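Local coordinates for tumor necrosis factor-inducible protein TSG-6 (Homo sapiens, PDB 2PF5), which binds hyaluronan through its Link module and transfers heavy chains from inter-alpha-inhibitor onto hyaluronan during extracellular matrix remodelling, at residues Tyr3-Leu14 with Glu86-Asn94; Leu36-Cys47 with Arg56-Pro64. All coordinates share one frame; numbering follows the deposited sequence.

Contact 1 of 2, residues Tyr3-Leu14 with Glu86-Asn94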
loop_
_atom_site.group_PDB
_atom_site.type_symbol
_atom_site.label_atom_id
_atom_site.label_comp_id
_atom_site.label_asym_id
_atom_site.label_seq_id
_atom_site.Cartn_x
_atom_site.Cartn_y
_atom_site.Cartn_z
ATOM N N TYR A 3 1.569 7.520 0.359
ATOM C CA TYR A 3 2.851 7.166 0.943
ATOM C C TYR A 3 2.857 5.749 1.489
ATOM O O TYR A 3 1.799 5.156 1.685
ATOM C CB TYR A 3 3.267 8.175 2.036
ATOM C CG TYR A 3 2.338 8.242 3.233
ATOM C CD1 TYR A 3 2.529 7.402 4.337
ATOM C CD2 TYR A 3 1.275 9.160 3.267
ATOM C CE1 TYR A 3 1.679 7.470 5.435
ATOM C CE2 TYR A 3 0.438 9.248 4.360
ATOM C CZ TYR A 3 0.655 8.406 5.451
ATOM O OH TYR A 3 -0.168 8.475 6.559
ATOM N N HIS A 4 4.060 5.242 1.744
ATOM C CA HIS A 4 4.255 3.856 2.200
ATOM C C HIS A 4 4.508 3.858 3.703
ATOM O O HIS A 4 5.270 4.706 4.211
ATOM C CB HIS A 4 5.436 3.260 1.451
ATOM C CG HIS A 4 5.975 1.985 2.027
ATOM N ND1 HIS A 4 7.151 1.942 2.743
ATOM C CD2 HIS A 4 5.540 0.702 1.939
ATOM C CE1 HIS A 4 7.400 0.692 3.109
ATOM N NE2 HIS A 4 6.441 -0.079 2.625
ATOM N N ARG A 5 3.934 2.885 4.407
ATOM C CA ARG A 5 4.182 2.756 5.848
ATOM C C ARG A 5 4.412 1.285 6.223
ATOM O O ARG A 5 3.730 0.390 5.711
ATOM C CB ARG A 5 3.021 3.345 6.673
ATOM C CG ARG A 5 2.928 4.885 6.760
ATOM C CD ARG A 5 3.855 5.519 7.841
ATOM N NE ARG A 5 3.796 6.988 7.884
ATOM C CZ ARG A 5 4.428 7.834 7.063
ATOM N NH1 ARG A 5 5.207 7.411 6.057
ATOM N NH2 ARG A 5 4.256 9.132 7.234
ATOM N N GLU A 6 5.392 1.059 7.097
ATOM C CA GLU A 6 5.640 -0.253 7.725
ATOM C C GLU A 6 5.072 -0.240 9.139
ATOM O O GLU A 6 4.998 0.837 9.774
ATOM C CB GLU A 6 7.133 -0.450 7.925
ATOM C CG GLU A 6 7.930 -0.693 6.693
ATOM C CD GLU A 6 9.348 -1.056 7.039
ATOM O OE1 GLU A 6 9.792 -0.809 8.179
ATOM O OE2 GLU A 6 10.024 -1.593 6.171
ATOM N N ALA A 7 4.725 -1.425 9.665
ATOM C CA ALA A 7 4.606 -1.580 11.124
ATOM C C ALA A 7 5.876 -1.106 11.856
ATOM O O ALA A 7 6.990 -1.210 11.333
ATOM C CB ALA A 7 4.332 -3.032 11.518
ATOM N N ARG A 8 5.700 -0.664 13.099
ATOM C CA ARG A 8 6.821 -0.318 13.987
ATOM C C ARG A 8 7.816 -1.491 14.039
ATOM O O ARG A 8 9.020 -1.284 14.067
ATOM C CB ARG A 8 6.309 0.000 15.415
ATOM C CG ARG A 8 7.341 0.590 16.373
ATOM C CD ARG A 8 7.086 0.265 17.899
ATOM N NE ARG A 8 7.023 -1.175 18.079
ATOM C CZ ARG A 8 8.076 -1.969 18.223
ATOM N NH1 ARG A 8 9.308 -1.480 18.317
ATOM N NH2 ARG A 8 7.879 -3.273 18.308
ATOM N N SER A 9 7.292 -2.725 14.032
ATOM C CA SER A 9 8.119 -3.934 14.224
ATOM C C SER A 9 8.901 -4.331 12.960
ATOM O O SER A 9 9.742 -5.227 13.010
ATOM C CB SER A 9 7.253 -5.107 14.694
ATOM O OG SER A 9 6.148 -5.253 13.798
ATOM N N GLY A 10 8.620 -3.664 11.846
ATOM C CA GLY A 10 9.404 -3.809 10.617
ATOM C C GLY A 10 8.587 -4.172 9.393
ATOM O O GLY A 10 7.369 -4.042 9.393
ATOM N N LYS A 11 9.285 -4.658 8.362
ATOM C CA LYS A 11 8.731 -4.909 7.037
ATOM C C LYS A 11 7.771 -6.114 7.053
ATOM O O LYS A 11 8.072 -7.136 7.694
ATOM C CB LYS A 11 9.886 -5.172 6.053
ATOM C CG LYS A 11 9.414 -5.382 4.604
ATOM C CD LYS A 11 10.606 -5.592 3.653
ATOM C CE LYS A 11 10.148 -5.446 2.200
ATOM N NZ LYS A 11 11.336 -5.501 1.292
ATOM N N TYR A 12 6.648 -5.961 6.364
ATOM C CA TYR A 12 5.613 -6.998 6.167
ATOM C C TYR A 12 5.102 -7.556 7.500
ATOM O O TYR A 12 5.242 -8.755 7.801
ATOM C CB TYR A 12 6.105 -8.131 5.230
ATOM C CG TYR A 12 6.449 -7.715 3.795
ATOM C CD1 TYR A 12 6.035 -6.484 3.251
ATOM C CD2 TYR A 12 7.150 -8.577 2.974
ATOM C CE1 TYR A 12 6.368 -6.131 1.936
ATOM C CE2 TYR A 12 7.476 -8.244 1.672
ATOM C CZ TYR A 12 7.070 -7.035 1.147
ATOM O OH TYR A 12 7.420 -6.753 -0.158
ATOM N N LYS A 13 4.534 -6.674 8.312
ATOM C CA LYS A 13 4.037 -7.059 9.616
ATOM C C LYS A 13 2.627 -6.499 9.899
ATOM O O LYS A 13 2.151 -6.562 11.032
ATOM C CB LYS A 13 5.073 -6.658 10.684
ATOM C CG LYS A 13 6.087 -7.781 10.952
ATOM C CD LYS A 13 7.437 -7.251 11.316
ATOM C CE LYS A 13 8.453 -8.390 11.457
ATOM N NZ LYS A 13 8.144 -9.355 12.562
ATOM N N LEU A 14 1.949 -5.976 8.872
ATOM C CA LEU A 14 0.582 -5.477 9.043
ATOM C C LEU A 14 -0.444 -6.370 8.363
ATOM O O LEU A 14 -0.325 -6.666 7.180
ATOM C CB LEU A 14 0.402 -4.037 8.501
ATOM C CG LEU A 14 1.298 -2.962 9.137
ATOM C CD1 LEU A 14 1.309 -1.744 8.194
ATOM C CD2 LEU A 14 0.802 -2.577 10.483
ATOM N N GLU A 86 -2.822 -12.034 6.124
ATOM C CA GLU A 86 -1.478 -11.965 5.556
ATOM C C GLU A 86 -0.830 -10.676 6.064
ATOM O O GLU A 86 -1.546 -9.675 6.320
ATOM C CB GLU A 86 -1.522 -11.957 4.026
ATOM C CG GLU A 86 -1.856 -13.343 3.412
ATOM C CD GLU A 86 -1.910 -13.293 1.889
ATOM O OE1 GLU A 86 -1.662 -12.189 1.314
ATOM O OE2 GLU A 86 -2.220 -14.333 1.263
ATOM N N ARG A 87 0.492 -10.669 6.197
ATOM C CA ARG A 87 1.203 -9.478 6.729
ATOM C C ARG A 87 2.061 -8.806 5.639
ATOM O O ARG A 87 2.948 -9.416 5.046
ATOM C CB ARG A 87 2.046 -9.832 7.968
ATOM C CG ARG A 87 1.205 -10.373 9.125
ATOM C CD ARG A 87 2.101 -10.976 10.168
ATOM N NE ARG A 87 2.346 -9.972 11.188
ATOM C CZ ARG A 87 3.272 -10.047 12.141
ATOM N NH1 ARG A 87 3.357 -9.057 13.014
ATOM N NH2 ARG A 87 4.117 -11.075 12.217
ATOM N N TRP A 88 1.754 -7.539 5.375
ATOM C CA TRP A 88 2.397 -6.785 4.309
ATOM C C TRP A 88 2.658 -5.383 4.868
ATOM O O TRP A 88 2.485 -5.138 6.056
ATOM C CB TRP A 88 1.471 -6.700 3.091
ATOM C CG TRP A 88 1.164 -8.064 2.401
ATOM C CD1 TRP A 88 -0.023 -8.757 2.423
ATOM C CD2 TRP A 88 2.072 -8.852 1.618
ATOM N NE1 TRP A 88 0.078 -9.916 1.666
ATOM C CE2 TRP A 88 1.355 -10.002 1.168
ATOM C CE3 TRP A 88 3.413 -8.696 1.233
ATOM C CZ2 TRP A 88 1.941 -10.976 0.347
ATOM C CZ3 TRP A 88 4.007 -9.675 0.434
ATOM C CH2 TRP A 88 3.264 -10.802 -0.014
ATOM N N ASP A 89 3.022 -4.439 4.003
ATOM C CA ASP A 89 3.091 -3.064 4.455
ATOM C C ASP A 89 1.740 -2.389 4.169
ATOM O O ASP A 89 0.717 -3.070 3.981
ATOM C CB ASP A 89 4.294 -2.365 3.785
ATOM C CG ASP A 89 5.631 -2.860 4.318
ATOM O OD1 ASP A 89 5.704 -3.451 5.435
ATOM O OD2 ASP A 89 6.639 -2.642 3.614
ATOM N N ALA A 90 1.725 -1.056 4.106
ATOM C CA ALA A 90 0.502 -0.308 3.845
ATOM C C ALA A 90 0.806 0.844 2.882
ATOM O O ALA A 90 1.859 1.460 2.974
ATOM C CB ALA A 90 -0.072 0.248 5.149
ATOM N N TYR A 91 -0.130 1.109 1.977
ATOM C CA TYR A 91 -0.126 2.324 1.147
ATOM C C TYR A 91 -1.281 3.194 1.592
ATOM O O TYR A 91 -2.448 2.793 1.494
ATOM C CB TYR A 91 -0.184 1.998 -0.369
ATOM C CG TYR A 91 1.153 1.517 -0.806
ATOM C CD1 TYR A 91 1.396 0.148 -0.941
ATOM C CD2 TYR A 91 2.229 2.421 -0.990
ATOM C CE1 TYR A 91 2.665 -0.325 -1.302
ATOM C CE2 TYR A 91 3.503 1.961 -1.334
ATOM C CZ TYR A 91 3.704 0.573 -1.491
ATOM O OH TYR A 91 4.945 0.078 -1.820
ATOM N N CYS A 92 -0.939 4.362 2.142
ATOM C CA CYS A 92 -1.905 5.302 2.672
ATOM C C CYS A 92 -2.141 6.487 1.717
ATOM O O CYS A 92 -1.236 6.930 1.002
ATOM C CB CYS A 92 -1.407 5.896 3.980
ATOM S SG CYS A 92 -1.102 4.741 5.333
ATOM N N TYR A 93 -3.351 7.022 1.791
ATOM C CA TYR A 93 -3.708 8.283 1.130
ATOM C C TYR A 93 -4.145 9.324 2.172
ATOM O O TYR A 93 -5.097 9.102 2.938
ATOM C CB TYR A 93 -4.807 8.057 0.098
ATOM C CG TYR A 93 -5.197 9.366 -0.580
ATOM C CD1 TYR A 93 -4.248 10.090 -1.320
ATOM C CD2 TYR A 93 -6.477 9.877 -0.482
ATOM C CE1 TYR A 93 -4.576 11.313 -1.931
ATOM C CE2 TYR A 93 -6.836 11.124 -1.117
ATOM C CZ TYR A 93 -5.859 11.798 -1.849
ATOM O OH TYR A 93 -6.141 13.002 -2.459
ATOM N N ASN A 94 -3.424 10.444 2.222
ATOM C CA ASN A 94 -3.789 11.565 3.096
ATOM C C ASN A 94 -3.543 12.853 2.303
ATOM O O ASN A 94 -2.413 13.321 2.288
ATOM C CB ASN A 94 -2.913 11.563 4.348
ATOM C CG ASN A 94 -3.441 12.447 5.448
ATOM O OD1 ASN A 94 -3.945 13.551 5.209
ATOM N ND2 ASN A 94 -3.282 11.995 6.675
HETATM O O HOH W 1 9.243 -2.030 3.818
HETATM O O HOH W 2 5.064 -3.690 7.903
HETATM O O HOH W 3 0.091 -8.528 12.638
#

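Contact 2 of 2, residues Leu36-Cys47 with Arg56-Pro64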
loop_
_atom_site.group_PDB
_atom_site.type_symbol
_atom_site.label_atom_id
_atom_site.label_comp_id
_atom_site.label_asym_id
_atom_site.label_seq_id
_atom_site.Cartn_x
_atom_site.Cartn_y
_atom_site.Cartn_z
ATOM N N LEU A 36 -2.751 5.146 -5.981
ATOM C CA LEU A 36 -1.404 4.617 -6.047
ATOM C C LEU A 36 -0.845 4.757 -7.472
ATOM O O LEU A 36 0.334 5.131 -7.637
ATOM C CB LEU A 36 -1.363 3.130 -5.556
ATOM C CG LEU A 36 0.031 2.487 -5.451
ATOM C CD1 LEU A 36 0.955 3.239 -4.448
ATOM C CD2 LEU A 36 -0.086 0.964 -5.079
ATOM N N GLU A 37 -1.671 4.461 -8.479
ATOM C CA GLU A 37 -1.234 4.582 -9.875
ATOM C C GLU A 37 -0.885 6.028 -10.285
ATOM O O GLU A 37 0.137 6.275 -10.982
ATOM C CB GLU A 37 -2.224 3.931 -10.857
ATOM C CG GLU A 37 -1.885 4.258 -12.354
ATOM C CD GLU A 37 -0.529 3.668 -12.815
ATOM O OE1 GLU A 37 0.053 2.838 -12.085
ATOM O OE2 GLU A 37 -0.051 4.032 -13.916
ATOM N N ALA A 38 -1.755 6.965 -9.910
ATOM C CA ALA A 38 -1.494 8.397 -10.135
ATOM C C ALA A 38 -0.199 8.814 -9.425
ATOM O O ALA A 38 0.659 9.502 -10.008
ATOM C CB ALA A 38 -2.711 9.243 -9.647
ATOM N N ALA A 39 -0.018 8.381 -8.178
ATOM C CA ALA A 39 1.246 8.691 -7.477
ATOM C C ALA A 39 2.477 8.169 -8.247
ATOM O O ALA A 39 3.508 8.876 -8.397
ATOM C CB ALA A 39 1.222 8.124 -6.020
ATOM N N ARG A 40 2.361 6.936 -8.748
ATOM C CA ARG A 40 3.440 6.306 -9.517
ATOM C C ARG A 40 3.754 7.068 -10.813
ATOM O O ARG A 40 4.930 7.194 -11.198
ATOM C CB ARG A 40 3.071 4.850 -9.847
ATOM C CG ARG A 40 4.261 4.018 -10.353
ATOM C CD ARG A 40 3.764 2.752 -11.020
ATOM N NE ARG A 40 2.953 3.077 -12.197
ATOM C CZ ARG A 40 3.464 3.402 -13.381
ATOM N NH1 ARG A 40 4.789 3.412 -13.565
ATOM N NH2 ARG A 40 2.651 3.705 -14.384
ATOM N N LYS A 41 2.702 7.540 -11.496
ATOM C CA LYS A 41 2.905 8.336 -12.712
ATOM C C LYS A 41 3.695 9.621 -12.462
ATOM O O LYS A 41 4.305 10.168 -13.394
ATOM C CB LYS A 41 1.583 8.655 -13.383
ATOM C CG LYS A 41 1.188 7.659 -14.453
ATOM C CD LYS A 41 -0.268 7.301 -14.291
ATOM C CE LYS A 41 -0.881 6.832 -15.594
ATOM N NZ LYS A 41 -1.785 5.679 -15.334
ATOM N N ILE A 42 3.697 10.102 -11.225
ATOM C CA ILE A 42 4.491 11.286 -10.896
ATOM C C ILE A 42 5.648 10.988 -9.952
ATOM O O ILE A 42 6.108 11.876 -9.233
ATOM C CB ILE A 42 3.626 12.503 -10.447
ATOM C CG1 ILE A 42 2.722 12.165 -9.271
ATOM C CG2 ILE A 42 2.813 13.023 -11.629
ATOM C CD1 ILE A 42 2.096 13.403 -8.715
ATOM N N GLY A 43 6.121 9.731 -9.991
ATOM C CA GLY A 43 7.477 9.383 -9.535
ATOM C C GLY A 43 7.531 8.525 -8.269
ATOM O O GLY A 43 8.612 8.285 -7.742
ATOM N N PHE A 44 6.372 8.110 -7.755
ATOM C CA PHE A 44 6.305 7.339 -6.514
ATOM C C PHE A 44 6.690 5.885 -6.785
ATOM O O PHE A 44 5.989 5.183 -7.513
ATOM C CB PHE A 44 4.895 7.380 -5.937
ATOM C CG PHE A 44 4.757 6.730 -4.577
ATOM C CD1 PHE A 44 5.511 7.166 -3.483
ATOM C CD2 PHE A 44 3.820 5.728 -4.384
ATOM C CE1 PHE A 44 5.343 6.547 -2.209
ATOM C CE2 PHE A 44 3.633 5.129 -3.124
ATOM C CZ PHE A 44 4.398 5.524 -2.052
ATOM N N HIS A 45 7.806 5.461 -6.195
ATOM C CA HIS A 45 8.419 4.138 -6.413
ATOM C C HIS A 45 8.756 3.561 -5.031
ATOM O O HIS A 45 9.493 4.208 -4.279
ATOM C CB HIS A 45 9.706 4.349 -7.247
ATOM C CG HIS A 45 10.473 3.098 -7.570
ATOM N ND1 HIS A 45 10.536 2.572 -8.842
ATOM C CD2 HIS A 45 11.242 2.294 -6.794
ATOM C CE1 HIS A 45 11.292 1.490 -8.833
ATOM N NE2 HIS A 45 11.726 1.296 -7.601
ATOM N N VAL A 46 8.239 2.376 -4.700
ATOM C CA VAL A 46 8.626 1.684 -3.462
ATOM C C VAL A 46 8.648 0.179 -3.766
ATOM O O VAL A 46 7.665 -0.356 -4.255
ATOM C CB VAL A 46 7.630 1.923 -2.287
ATOM C CG1 VAL A 46 8.167 1.280 -1.017
ATOM C CG2 VAL A 46 7.360 3.415 -2.040
ATOM N N CYS A 47 9.768 -0.482 -3.490
ATOM C CA CYS A 47 9.833 -1.924 -3.739
ATOM C C CYS A 47 9.397 -2.694 -2.481
ATOM O O CYS A 47 10.205 -3.342 -1.830
ATOM C CB CYS A 47 11.211 -2.361 -4.248
ATOM S SG CYS A 47 11.146 -4.047 -4.966
ATOM N N ARG A 56 -6.646 -5.143 -1.777
ATOM C CA ARG A 56 -5.579 -5.383 -2.730
ATOM C C ARG A 56 -4.193 -5.235 -2.107
ATOM O O ARG A 56 -4.023 -4.463 -1.195
ATOM C CB ARG A 56 -5.713 -4.437 -3.916
ATOM C CG ARG A 56 -4.963 -4.882 -5.148
ATOM C CD ARG A 56 -5.295 -4.106 -6.403
ATOM N NE ARG A 56 -6.677 -4.262 -6.801
ATOM C CZ ARG A 56 -7.152 -5.345 -7.365
ATOM N NH1 ARG A 56 -6.348 -6.348 -7.633
ATOM N NH2 ARG A 56 -8.423 -5.416 -7.685
ATOM N N VAL A 57 -3.209 -5.963 -2.624
ATOM C CA VAL A 57 -1.838 -5.777 -2.211
ATOM C C VAL A 57 -1.053 -5.516 -3.489
ATOM O O VAL A 57 -1.283 -6.143 -4.499
ATOM C CB VAL A 57 -1.303 -7.007 -1.473
ATOM C CG1 VAL A 57 0.234 -6.922 -1.268
ATOM C CG2 VAL A 57 -2.004 -7.150 -0.108
ATOM N N GLY A 58 -0.112 -4.586 -3.449
ATOM C CA GLY A 58 0.730 -4.404 -4.620
ATOM C C GLY A 58 1.804 -3.386 -4.305
ATOM O O GLY A 58 1.994 -3.000 -3.151
ATOM N N TYR A 59 2.525 -2.965 -5.335
ATOM C CA TYR A 59 3.560 -1.935 -5.094
ATOM C C TYR A 59 3.926 -1.234 -6.382
ATOM O O TYR A 59 3.889 -1.851 -7.438
ATOM C CB TYR A 59 4.817 -2.517 -4.437
ATOM C CG TYR A 59 5.533 -3.622 -5.184
ATOM C CD1 TYR A 59 6.634 -3.340 -6.006
ATOM C CD2 TYR A 59 5.171 -4.963 -5.010
ATOM C CE1 TYR A 59 7.334 -4.360 -6.669
ATOM C CE2 TYR A 59 5.874 -6.000 -5.680
ATOM C CZ TYR A 59 6.943 -5.684 -6.495
ATOM O OH TYR A 59 7.632 -6.681 -7.142
ATOM N N PRO A 60 4.278 0.069 -6.280
ATOM C CA PRO A 60 4.542 0.841 -7.495
ATOM C C PRO A 60 5.987 0.798 -7.989
ATOM O O PRO A 60 6.928 1.072 -7.212
ATOM C CB PRO A 60 4.153 2.277 -7.083
ATOM C CG PRO A 60 4.423 2.362 -5.615
ATOM C CD PRO A 60 4.309 0.911 -5.055
ATOM N N ILE A 61 6.151 0.471 -9.273
ATOM C CA ILE A 61 7.458 0.568 -9.933
ATOM C C ILE A 61 7.462 1.682 -10.986
ATOM O O ILE A 61 6.611 1.728 -11.870
ATOM C CB ILE A 61 7.905 -0.797 -10.545
ATOM C CG1 ILE A 61 7.956 -1.879 -9.450
ATOM C CG2 ILE A 61 9.259 -0.665 -11.286
ATOM C CD1 ILE A 61 8.858 -1.524 -8.244
ATOM N N VAL A 62 8.438 2.583 -10.874
ATOM C CA VAL A 62 8.629 3.657 -11.866
ATOM C C VAL A 62 9.720 3.257 -12.863
ATOM O O VAL A 62 9.573 3.476 -14.074
ATOM C CB VAL A 62 8.965 5.017 -11.170
ATOM C CG1 VAL A 62 9.424 6.098 -12.181
ATOM C CG2 VAL A 62 7.776 5.503 -10.362
ATOM N N LYS A 63 10.819 2.701 -12.349
ATOM C CA LYS A 63 11.928 2.225 -13.182
ATOM C C LYS A 63 12.283 0.772 -12.860
ATOM O O LYS A 63 12.533 0.433 -11.700
ATOM C CB LYS A 63 13.167 3.115 -13.030
ATOM C CG LYS A 63 13.361 4.156 -14.151
ATOM C CD LYS A 63 12.441 5.366 -13.935
ATOM C CE LYS A 63 12.497 6.382 -15.073
ATOM N NZ LYS A 63 11.149 7.043 -15.218
ATOM N N PRO A 64 12.334 -0.086 -13.887
ATOM C CA PRO A 64 12.608 -1.511 -13.650
ATOM C C PRO A 64 14.063 -1.783 -13.248
ATOM O O PRO A 64 14.935 -0.928 -13.451
ATOM C CB PRO A 64 12.287 -2.158 -15.002
ATOM C CG PRO A 64 12.485 -1.074 -16.000
ATOM C CD PRO A 64 12.175 0.225 -15.319
HETATM O O HOH W 4 6.895 4.970 -14.734
#

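Contact 1 of 2, residues Tyr3-Leu14 with Glu86-Asn94
The first and last strands of the Link module pair antiparallel here, joining Tyr3, His4 and Arg5 to Cys92, Tyr91 and Ala90. Tyr3 and Cys92 form a hydrogen-bonded pair, Tyr3 N giving to Cys92 O and Tyr3 O receiving from Cys92 N; Arg5 and Ala90 repeat the pattern, and His4 faces Tyr91 at the non-hydrogen-bonded position between them. On the face carrying Tyr3 and Cys92, Cys92 CB sits over the tyrosine ring, 3.8 Å from its centroid, in a CH-pi contact, while SG, disulfide-bonded to Cys23, lies obliquely to the ring. A chi1 of 63° puts the Tyr3 ring over this neighbour, and its OH bonds to Glu26.

At the end of the ladder Asp89 holds both His4 of the strand and Tyr12 of the following loop. A chi1 of 166° swings the His4 ring beside the carbonyl carbon, and from there NE2 reaches Asp89 OD2 at 2.8 Å; the oxygen lies in the imidazole plane but is approached from above the carboxylate plane. Asp89 OD1 takes Tyr12 N at 2.8 Å, also from above that plane. With both oxygens engaged the carboxylate is held against rotation, and a water joins OD2 to Glu6 OE2, a second acidic group nearby.

Tyr12 turns one ring face to the edge of Trp88 in an edge-to-face pair, planes at 73°, with Lys11 CE over the opposite face. Trp88 NE1 bonds in its ring plane to Glu86 OE1 at 2.9 Å, an oxygen that also forms a salt bridge with Arg81. Leu14 and Trp88 exchange two backbone bonds, and Leu14 CD1 packs on Ala90 CB at 3.9 Å. Strand 89-93, tied to helix 16-25 by the Cys23-Cys92 disulfide, pairs with the first strand as in the Link fold.

Contact 2 of 2, residues Leu36-Cys47 with Arg56-Pro64
Pro60 is wedged between helix 36-41 and the chain that follows it, and here the packing is tight. Leu36 CD1 comes in crosswise on its CG at 3.8 Å, while Phe44 CD2 reaches the same CG at 3.6 Å. The aliphatic part of Arg40 runs alongside, its chain heading the other way, with CG 3.7 Å from Pro60 CB. Phe44 O, buried against Pro60 CB and Val62 CG2, has no polar partner in the model. Arg40 is firmly held as well: it bends at chi3 (63°) and divides its guanidinium, NH1 giving to Ile61 O at 3.0 Å while NE and NH2 grip Glu37 side-on, one to each carboxylate oxygen. In one of its two conformers Lys41 adds a salt bridge from NZ to Glu37 OE2.

Further along, polar groups stitch the edge. Val46 N bonds to Pro60 O at 3.1 Å. In one of its two conformers His45 brings ND1 to Val62 N; this bond is nearly straight (168°), although the donor lies 26° out of the imidazole plane. ND1 is there an acceptor.

The solvent side is looser. A water links Val62 O to Arg40 NH1, weakly at the arginine, and the exposed Lys63 leads its chain away. Cys47 SG stands obliquely to the Tyr59 ring, 4.2 Å from CE1, without the interlocking seen round Pro60. Gly43, the C-prime residue, takes positive phi as the helix ends; Phe44 N bonds to Ala39 O and Gly43 N to Arg40 O, a Schellman motif that turns the chain toward strand 56-61.

In the fold
From the N terminus, strand 2-5 and the loop after it lead into helix 16-25, short strand 29-30 and helix 33-41. Contact 2 then closes a short loop, with only eight residues between its segments, bringing the end of helix 33-41 against strand 56-61. The chain continues through strand 74-80 before strand 89-93 returns to the start at contact 1, so the long closure encloses the short one. The two centres lie about 15 Å apart, on opposite sides of the chain's centre. Tyr91 bridges them, packing on Val46 and Pro60, and Trp88 touches Val57. Contact 1 pairs the terminal strands and contact 2 packs helix 33-41 on strand 56-61; the Cys23-Cys92 disulfide brings in helix 16-25.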